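Side-chain contacts in Tae4 (Agrobacterium tumefaciens, PDB 6IJF), which probably cleaves the D-glutamyl–diaminopimelate amide bond in the peptide stems of bacterial peptidoglycan, as a type VI secretion amidase effector: residues 8-13 with 144-149; 51-56 with 85-90. All coordinates share one frame; numbering follows the deposited sequence.

Both contacts are buried, and their centres lie about 13 Å apart, but they join different parts of the fold. Contact 1 brings the end of helix 6-11 to the loop after edge strand 144-145 of the five-stranded sheet; contact 2 pairs helix 48-58 with helix 84-92. Contact 2 is nested along the chain within the loop closed by contact 1, and the two touch where Y13 CE1 lies 3.6 Å from R51 CB. Their chemistry differs: contact 1 combines aromatic packing with a hydroxyl pair and a bridging water, close to a probable catalytic site, whereas contact 2 rests on aliphatic packing, with the polar bonds of S53 made to residues outside the pair.

Contact 1: residues 8-13 with 144-149; sequences TLYSNY and QCASAC
Y13 and S147 meet hydroxyl to hydroxyl, fastening the turn after helix 6-11 to the loop that follows edge strand 144-145 in what is probably a papain-like amidase fold. S147 OG donates to Y13 OH over 2.6 Å, lying in the plane of the phenol at the edge of its ring. Alongside, the A146 methyl packs tightly on the same tyrosine, with CB 3.3 Å from Y13 CE2, and Y10 also reaches this methyl, more loosely, with CE2 4.1 Å from A146 CB. Both tyrosines hold CG anti to the backbone N (chi1 175° for Y13), which carries their rings across to the loop. A second shell fixes the serine: S16 N also bonds its OG, and D134 OD2 accepts both S147 N and A148 N. D134 lies in a Cys-His-Asp arrangement consistent with a catalytic triad, so the two amides bond its presumed acid. C145 and C149 are a disulfide pair, but in the C149 conformer described here their SG atoms are 5.0 Å apart. The Y10 hydroxyl bonds H20 NE2 and also a water 2.7 Å from Y10 OH, which in turn donates to Q144 O at 3.0 Å.

Contact 2: residues 51-56 with 85-90; sequences RVSIAF and RRLATL
V52 and S53, on successive positions of helix 48-58, receive L87 from helix 84-92 in a helix-helix packing next to the probable catalytic centre. In papain-like amidases the central helix carries the nucleophilic cysteine at its N-terminal end, and C48, which begins this helix, is consistent with that role. The backbones come nearest at S53 and L87, whose CA atoms are 8.0 Å apart, so the gap is bridged by side chains.

V52 comes first. Its CG1 lies 3.9 Å from L87 CD2, and its CB is equally near that methyl; the valine and leucine branches meet at a slant. The valine branch is held from its own helix as well, since CG1 sits in plane at the edge of the F56 ring, 3.8 Å from F56 CE2. L87 reaches over because its CG is anti to the backbone N (chi1 -177°), extending the isobutyl group toward helix 48-58.

One residue on, S53 offers its hydroxyl as the other wall: S53 OG is 4.0 Å from L87 CD2 and 4.2 Å from L87 CD1, a van der Waals contact with an oxygen whose polar needs are met by others. The torsion that sets OG anti to the carbonyl carbon (chi1 -62°) places it beside the backbone N, where it bonds A49 O one turn back. The same OG is bonded to E81 N, and E81 ties in the second helix too, its OE2 forming a salt bridge with R86 NH1.

Contact 1: residues 8-13 with 144-149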
loop_
_atom_site.group_PDB
_atom_site.type_symbol
_atom_site.label_atom_id
_atom_site.label_comp_id
_atom_site.label_asym_id
_atom_site.label_seq_id
_atom_site.Cartn_x
_atom_site.Cartn_y
_atom_site.Cartn_z
ATOM N N THR C 8 25.676 16.507 -3.774
ATOM C CA THR C 8 26.152 17.042 -2.469
ATOM C C THR C 8 24.928 17.331 -1.600
ATOM O O THR C 8 24.896 16.900 -0.443
ATOM C CB THR C 8 27.025 18.288 -2.663
ATOM O OG1 THR C 8 28.158 17.893 -3.436
ATOM C CG2 THR C 8 27.461 18.902 -1.356
ATOM N N LEU C 9 23.952 18.053 -2.144
ATOM C CA LEU C 9 22.704 18.408 -1.432
ATOM C C LEU C 9 22.022 17.146 -0.892
ATOM O O LEU C 9 21.686 17.120 0.306
ATOM C CB LEU C 9 21.808 19.133 -2.432
ATOM C CG LEU C 9 20.606 19.815 -1.808
ATOM C CD1 LEU C 9 21.038 20.895 -0.804
ATOM C CD2 LEU C 9 19.733 20.410 -2.915
ATOM N N TYR C 10 21.878 16.122 -1.733
ATOM C CA TYR C 10 21.177 14.850 -1.405
ATOM C C TYR C 10 21.936 14.095 -0.318
ATOM O O TYR C 10 21.332 13.614 0.677
ATOM C CB TYR C 10 21.012 14.002 -2.666
ATOM C CG TYR C 10 20.038 12.861 -2.516
ATOM C CD1 TYR C 10 20.419 11.624 -2.016
ATOM C CD2 TYR C 10 18.713 13.033 -2.884
ATOM C CE1 TYR C 10 19.508 10.576 -1.907
ATOM C CE2 TYR C 10 17.795 12.007 -2.774
ATOM C CZ TYR C 10 18.187 10.781 -2.273
ATOM O OH TYR C 10 17.224 9.824 -2.150
ATOM N N SER C 11 23.259 13.984 -0.475
ATOM C CA SER C 11 24.147 13.333 0.525
ATOM C C SER C 11 23.982 14.011 1.891
ATOM O O SER C 11 24.229 13.345 2.904
ATOM C CB SER C 11 25.602 13.366 0.093
ATOM O OG SER C 11 26.147 14.676 0.286
ATOM N N ASN C 12 23.627 15.301 1.936
ATOM C CA ASN C 12 23.500 16.053 3.221
ATOM C C ASN C 12 22.069 16.042 3.786
ATOM O O ASN C 12 21.850 16.667 4.855
ATOM C CB ASN C 12 24.004 17.480 3.032
ATOM C CG ASN C 12 25.519 17.546 2.991
ATOM O OD1 ASN C 12 26.108 18.353 2.251
ATOM N ND2 ASN C 12 26.156 16.744 3.824
ATOM N N TYR C 13 21.119 15.411 3.102
ATOM C CA TYR C 13 19.675 15.494 3.467
ATOM C C TYR C 13 19.328 14.389 4.467
ATOM O O TYR C 13 19.494 13.201 4.173
ATOM C CB TYR C 13 18.789 15.442 2.217
ATOM C CG TYR C 13 17.308 15.398 2.538
ATOM C CD1 TYR C 13 16.588 16.552 2.801
ATOM C CD2 TYR C 13 16.635 14.191 2.623
ATOM C CE1 TYR C 13 15.247 16.511 3.120
ATOM C CE2 TYR C 13 15.276 14.135 2.902
ATOM C CZ TYR C 13 14.579 15.299 3.168
ATOM O OH TYR C 13 13.261 15.209 3.523
ATOM N N GLN C 144 11.026 9.443 -7.054
ATOM C CA GLN C 144 11.313 9.049 -5.670
ATOM C C GLN C 144 11.731 10.309 -4.911
ATOM O O GLN C 144 12.764 10.911 -5.220
ATOM C CB GLN C 144 12.247 7.826 -5.592
ATOM C CG GLN C 144 11.513 6.670 -4.883
ATOM C CD GLN C 144 11.805 5.288 -5.413
ATOM O OE1 GLN C 144 12.197 5.133 -6.565
ATOM N NE2 GLN C 144 11.632 4.278 -4.568
ATOM N N CYS C 145 10.891 10.702 -3.968
ATOM C CA CYS C 145 11.217 11.758 -2.990
ATOM C C CYS C 145 12.035 11.118 -1.873
ATOM O O CYS C 145 11.778 9.956 -1.491
ATOM C CB CYS C 145 9.944 12.458 -2.536
ATOM S SG CYS C 145 9.057 13.264 -3.902
ATOM N N ALA C 146 12.928 11.896 -1.304
ATOM C CA ALA C 146 13.822 11.463 -0.214
ATOM C C ALA C 146 13.015 11.113 1.039
ATOM O O ALA C 146 13.394 10.126 1.715
ATOM C CB ALA C 146 14.860 12.530 0.037
ATOM N N SER C 147 11.961 11.872 1.355
ATOM C CA SER C 147 11.097 11.633 2.535
ATOM C C SER C 147 9.684 11.176 2.154
ATOM O O SER C 147 9.207 10.183 2.742
ATOM C CB SER C 147 11.046 12.834 3.414
ATOM O OG SER C 147 12.207 12.935 4.173
ATOM N N ALA C 148 9.004 11.850 1.231
ATOM C CA ALA C 148 7.618 11.500 0.855
ATOM C C ALA C 148 7.192 12.316 -0.357
ATOM O O ALA C 148 7.635 13.454 -0.470
ATOM C CB ALA C 148 6.713 11.803 2.035
ATOM N N CYS C 149 6.340 11.776 -1.210
ATOM C CA CYS C 149 5.737 12.515 -2.351
ATOM C C CYS C 149 4.240 12.695 -2.045
ATOM O O CYS C 149 3.640 11.799 -1.415
ATOM C CB CYS C 149 5.981 11.801 -3.686
ATOM S SG CYS C 149 5.158 10.208 -3.665
HETATM O O HOH W 1 15.115 9.884 -3.761
#

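Contact 2: residues 51-56 with 85-90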
loop_
_atom_site.group_PDB
_atom_site.type_symbol
_atom_site.label_atom_id
_atom_site.label_comp_id
_atom_site.label_asym_id
_atom_site.label_seq_id
_atom_site.Cartn_x
_atom_site.Cartn_y
_atom_site.Cartn_z
ATOM N N ARG C 51 14.451 19.707 7.420
ATOM C CA ARG C 51 15.311 18.694 6.755
ATOM C C ARG C 51 15.906 19.313 5.489
ATOM O O ARG C 51 17.125 19.161 5.247
ATOM C CB ARG C 51 14.512 17.407 6.510
ATOM C CG ARG C 51 14.088 16.731 7.798
ATOM C CD ARG C 51 13.151 15.550 7.588
ATOM N NE ARG C 51 12.775 14.933 8.846
ATOM C CZ ARG C 51 13.495 14.005 9.474
ATOM N NH1 ARG C 51 14.648 13.608 8.961
ATOM N NH2 ARG C 51 13.035 13.457 10.581
ATOM N N VAL C 52 15.105 20.039 4.697
ATOM C CA VAL C 52 15.641 20.683 3.461
ATOM C C VAL C 52 16.615 21.821 3.832
ATOM O O VAL C 52 17.696 21.909 3.175
ATOM C CB VAL C 52 14.527 21.131 2.500
ATOM C CG1 VAL C 52 15.107 21.976 1.363
ATOM C CG2 VAL C 52 13.766 19.930 1.937
ATOM N N SER C 53 16.304 22.630 4.842
ATOM C CA SER C 53 17.230 23.695 5.356
ATOM C C SER C 53 18.599 23.091 5.687
ATOM O O SER C 53 19.621 23.594 5.191
ATOM C CB SER C 53 16.672 24.391 6.571
ATOM O OG SER C 53 15.467 25.052 6.301
ATOM N N ILE C 54 18.625 21.976 6.414
ATOM C CA ILE C 54 19.891 21.320 6.873
ATOM C C ILE C 54 20.699 20.851 5.663
ATOM O O ILE C 54 21.934 21.078 5.644
ATOM C CB ILE C 54 19.574 20.189 7.854
ATOM C CG1 ILE C 54 19.129 20.786 9.181
ATOM C CG2 ILE C 54 20.761 19.257 8.013
ATOM C CD1 ILE C 54 18.418 19.834 10.088
ATOM N N ALA C 55 20.038 20.255 4.669
ATOM C CA ALA C 55 20.706 19.813 3.432
ATOM C C ALA C 55 21.471 20.999 2.803
ATOM O O ALA C 55 22.659 20.819 2.404
ATOM C CB ALA C 55 19.712 19.203 2.481
ATOM N N PHE C 56 20.832 22.164 2.715
ATOM C CA PHE C 56 21.444 23.387 2.106
ATOM C C PHE C 56 22.609 23.881 2.984
ATOM O O PHE C 56 23.740 24.015 2.467
ATOM C CB PHE C 56 20.388 24.466 1.851
ATOM C CG PHE C 56 19.693 24.303 0.516
ATOM C CD1 PHE C 56 20.296 24.738 -0.642
ATOM C CD2 PHE C 56 18.494 23.620 0.407
ATOM C CE1 PHE C 56 19.689 24.570 -1.886
ATOM C CE2 PHE C 56 17.884 23.440 -0.827
ATOM C CZ PHE C 56 18.477 23.939 -1.970
ATOM N N ARG C 85 5.904 26.766 3.567
ATOM C CA ARG C 85 5.486 27.869 2.635
ATOM C C ARG C 85 6.605 28.926 2.541
ATOM O O ARG C 85 6.994 29.331 1.405
ATOM C CB ARG C 85 4.136 28.450 3.091
ATOM C CG ARG C 85 3.518 29.437 2.097
ATOM C CD ARG C 85 2.299 30.182 2.642
ATOM N NE ARG C 85 1.485 29.435 3.609
ATOM C CZ ARG C 85 0.565 28.511 3.309
ATOM N NH1 ARG C 85 0.340 28.164 2.048
ATOM N NH2 ARG C 85 -0.116 27.918 4.282
ATOM N N ARG C 86 7.127 29.374 3.691
ATOM C CA ARG C 86 8.220 30.381 3.734
ATOM C C ARG C 86 9.475 29.822 3.074
ATOM O O ARG C 86 10.088 30.569 2.295
ATOM C CB ARG C 86 8.479 30.849 5.173
ATOM C CG ARG C 86 7.362 31.733 5.705
ATOM C CD ARG C 86 7.888 32.798 6.659
ATOM N NE ARG C 86 8.385 32.149 7.848
ATOM C CZ ARG C 86 7.618 31.565 8.769
ATOM N NH1 ARG C 86 8.181 31.005 9.829
ATOM N NH2 ARG C 86 6.300 31.560 8.644
ATOM N N LEU C 87 9.827 28.540 3.294
ATOM C CA LEU C 87 11.037 27.993 2.630
ATOM C C LEU C 87 10.819 27.965 1.112
ATOM O O LEU C 87 11.765 28.276 0.381
ATOM C CB LEU C 87 11.403 26.614 3.203
ATOM C CG LEU C 87 12.686 25.990 2.624
ATOM C CD1 LEU C 87 13.904 26.868 2.863
ATOM C CD2 LEU C 87 12.930 24.612 3.208
ATOM N N ALA C 88 9.640 27.557 0.635
ATOM C CA ALA C 88 9.340 27.463 -0.827
ATOM C C ALA C 88 9.443 28.862 -1.462
ATOM O O ALA C 88 10.040 28.998 -2.520
ATOM C CB ALA C 88 7.956 26.876 -1.022
ATOM N N THR C 89 8.912 29.876 -0.780
ATOM C CA THR C 89 9.041 31.318 -1.141
ATOM C C THR C 89 10.521 31.707 -1.271
ATOM O O THR C 89 10.920 32.256 -2.303
ATOM C CB THR C 89 8.290 32.165 -0.107
ATOM O OG1 THR C 89 6.930 31.716 -0.161
ATOM C CG2 THR C 89 8.412 33.653 -0.376
ATOM N N LEU C 90 11.338 31.385 -0.272
ATOM C CA LEU C 90 12.774 31.727 -0.279
ATOM C C LEU C 90 13.467 31.057 -1.454
ATOM O O LEU C 90 14.310 31.703 -2.116
ATOM C CB LEU C 90 13.376 31.262 1.052
ATOM C CG LEU C 90 14.865 31.516 1.230
ATOM C CD1 LEU C 90 15.105 32.009 2.652
ATOM C CD2 LEU C 90 15.684 30.260 0.963
#